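Local coordinates for protein galectin 2 (PDB 2YMZ) that probably binds carbohydrates, as a prototype galectin whose chain folds into a sandwich of antiparallel beta sheets, at residues N57-C60 with S61-W64. Residues are numbered along the deposited sequence; the frame is centred on the assembly and turned at random.
Sequences NSLC and SDNW
Leu-59 CG lies anti to the backbone N (chi1 176°), which helps carry CD1 over one face of the Trp-64 indole, whose own CG sits anti to the carbonyl carbon, beside the backbone N. The result is a CH-pi contact: Leu-59 CD1 stands 3.7 Å from the centroid of the five-membered ring of Trp-64, only 11° off the ring normal. The other branch runs alongside Asp-62, and Leu-59 CD2 lies 3.6 Å from Asp-62 OD1. At the six-membered ring, Trp-64 CE3 lies 3.4 Å from Ser-58 O and 3.8 Å from Asn-57 ND2, the amide plane being inclined by 36° to the indole. Trp-64 is probably the tryptophan that stacks on galactose in galectins, beside His-44 and Asn-57 of the probable sugar site.

The backbone pairing is consistent with this side-chain register. Leu-59 and Trp-64 form an antiparallel non-hydrogen-bonded pair, whereas Cys-60 and Asn-63 form the hydrogen-bonded one: Cys-60 N gives to Asn-63 O at 2.9 Å, and Asn-63 N returns to Cys-60 O at 2.9 Å. Phi and psi are both positive at Ser-61 and Asp-62, as a type I' turn from Cys-60 to Asn-63 requires, the classic closure of a beta hairpin with a two-residue loop.

Asp-40 OD1 accepts from Ser-61 N, while Asn-57 ND2 reaches Gln-65 O. This hairpin tip joins strands 53-60 and 63-70; strand 40-48 flanks the former, bringing Leu-41 against Leu-59 and Trp-64, and His-44 against the indole.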
ATOM      1  N   ASN A  57      16.709  -7.610 -10.639  1.00 17.59           N
ATOM      2  CA  ASN A  57      16.686  -9.051 -11.039  1.00 17.84           C
ATOM      3  C   ASN A  57      15.215  -9.508 -11.225  1.00 20.67           C
ATOM      4  O   ASN A  57      14.266  -8.766 -10.889  1.00 18.88           O
ATOM      5  CB  ASN A  57      17.335  -9.968  -9.978  1.00 19.59           C
ATOM      6  CG  ASN A  57      17.934 -11.268 -10.583  1.00 22.80           C
ATOM      7  OD1 ASN A  57      17.689 -11.618 -11.721  1.00 21.79           O
ATOM      8  ND2 ASN A  57      18.736 -11.978  -9.808  1.00 19.30           N
ATOM      9  N   SER A  58      15.045 -10.732 -11.726  1.00 20.68           N
ATOM     10  CA  SER A  58      13.685 -11.358 -11.754  1.00 20.84           C
ATOM     11  C   SER A  58      13.785 -12.673 -10.995  1.00 24.76           C
ATOM     12  O   SER A  58      14.884 -13.178 -10.777  1.00 22.94           O
ATOM     13  CB  SER A  58      13.294 -11.621 -13.218  1.00 21.19           C
ATOM     14  OG  SER A  58      14.327 -12.352 -13.885  1.00 20.39           O
ATOM     15  N   LEU A  59      12.648 -13.206 -10.533  1.00 20.24           N
ATOM     16  CA  LEU A  59      12.550 -14.361  -9.656  1.00 22.72           C
ATOM     17  C   LEU A  59      11.534 -15.247 -10.379  1.00 28.71           C
ATOM     18  O   LEU A  59      10.452 -14.735 -10.725  1.00 22.66           O
ATOM     19  CB  LEU A  59      12.016 -13.973  -8.254  1.00 22.41           C
ATOM     20  CG  LEU A  59      11.763 -15.075  -7.202  1.00 25.01           C
ATOM     21  CD1 LEU A  59      13.152 -15.705  -6.917  1.00 30.04           C
ATOM     22  CD2 LEU A  59      11.206 -14.564  -5.905  1.00 27.77           C
ATOM     23  N   CYS A  60      11.857 -16.530 -10.568  1.00 30.53           N
ATOM     24  CA  CYS A  60      10.992 -17.475 -11.337  0.50 37.00           C
ATOM     25  C   CYS A  60      10.886 -18.738 -10.474  1.00 38.22           C
ATOM     26  O   CYS A  60      11.884 -19.438 -10.301  1.00 43.19           O
ATOM     27  CB  CYS A  60      11.605 -17.764 -12.729  0.50 42.56           C
ATOM     28  SG  CYS A  60      10.580 -18.406 -14.115  0.50 47.12           S
ATOM     29  N   SER A  61       9.690 -18.986  -9.936  1.00 35.99           N
ATOM     30  CA  SER A  61       9.428 -20.051  -8.971  1.00 44.43           C
ATOM     31  C   SER A  61      10.467 -20.072  -7.856  1.00 48.20           C
ATOM     32  O   SER A  61      11.065 -21.113  -7.543  1.00 44.08           O
ATOM     33  CB  SER A  61       9.271 -21.419  -9.663  1.00 49.47           C
ATOM     34  OG  SER A  61       8.207 -21.345 -10.598  1.00 55.11           O
ATOM     35  N   ASP A  62      10.679 -18.892  -7.273  1.00 44.28           N
ATOM     36  CA  ASP A  62      11.646 -18.707  -6.183  1.00 50.79           C
ATOM     37  C   ASP A  62      13.128 -18.979  -6.574  1.00 43.17           C
ATOM     38  O   ASP A  62      13.962 -19.084  -5.683  1.00 42.29           O
ATOM     39  CB  ASP A  62      11.243 -19.507  -4.915  1.00 54.80           C
ATOM     40  CG  ASP A  62      10.349 -18.713  -3.953  1.00 59.98           C
ATOM     41  OD1 ASP A  62      10.454 -17.469  -3.890  1.00 59.93           O
ATOM     42  OD2 ASP A  62       9.534 -19.342  -3.225  1.00 63.99           O
ATOM     43  N   ASN A  63      13.418 -19.090  -7.880  1.00 39.62           N
ATOM     44  CA  ASN A  63      14.799 -19.053  -8.457  1.00 38.42           C
ATOM     45  C   ASN A  63      15.209 -17.675  -8.977  1.00 33.77           C
ATOM     46  O   ASN A  63      14.648 -17.194  -9.969  1.00 28.78           O
ATOM     47  CB  ASN A  63      14.938 -19.992  -9.647  1.00 39.10           C
ATOM     48  CG  ASN A  63      14.770 -21.434  -9.247  1.00 53.70           C
ATOM     49  OD1 ASN A  63      15.072 -21.792  -8.104  1.00 59.18           O
ATOM     50  ND2 ASN A  63      14.242 -22.262 -10.157  1.00 55.43           N
ATOM     51  N   TRP A  64      16.224 -17.066  -8.350  1.00 29.91           N
ATOM     52  CA  TRP A  64      16.769 -15.806  -8.874  1.00 27.64           C
ATOM     53  C   TRP A  64      17.486 -15.988 -10.203  1.00 28.47           C
ATOM     54  O   TRP A  64      18.272 -16.955 -10.403  1.00 29.49           O
ATOM     55  CB  TRP A  64      17.701 -15.236  -7.797  1.00 24.43           C
ATOM     56  CG  TRP A  64      16.946 -14.743  -6.650  1.00 25.10           C
ATOM     57  CD1 TRP A  64      16.897 -15.276  -5.430  1.00 27.73           C
ATOM     58  CD2 TRP A  64      16.112 -13.536  -6.610  1.00 24.36           C
ATOM     59  NE1 TRP A  64      16.087 -14.502  -4.599  1.00 31.48           N
ATOM     60  CE2 TRP A  64      15.588 -13.441  -5.319  1.00 25.93           C
ATOM     61  CE3 TRP A  64      15.777 -12.559  -7.558  1.00 23.28           C
ATOM     62  CZ2 TRP A  64      14.697 -12.410  -4.920  1.00 26.70           C
ATOM     63  CZ3 TRP A  64      14.843 -11.525  -7.162  1.00 23.11           C
ATOM     64  CH2 TRP A  64      14.356 -11.465  -5.866  1.00 24.28           C
TER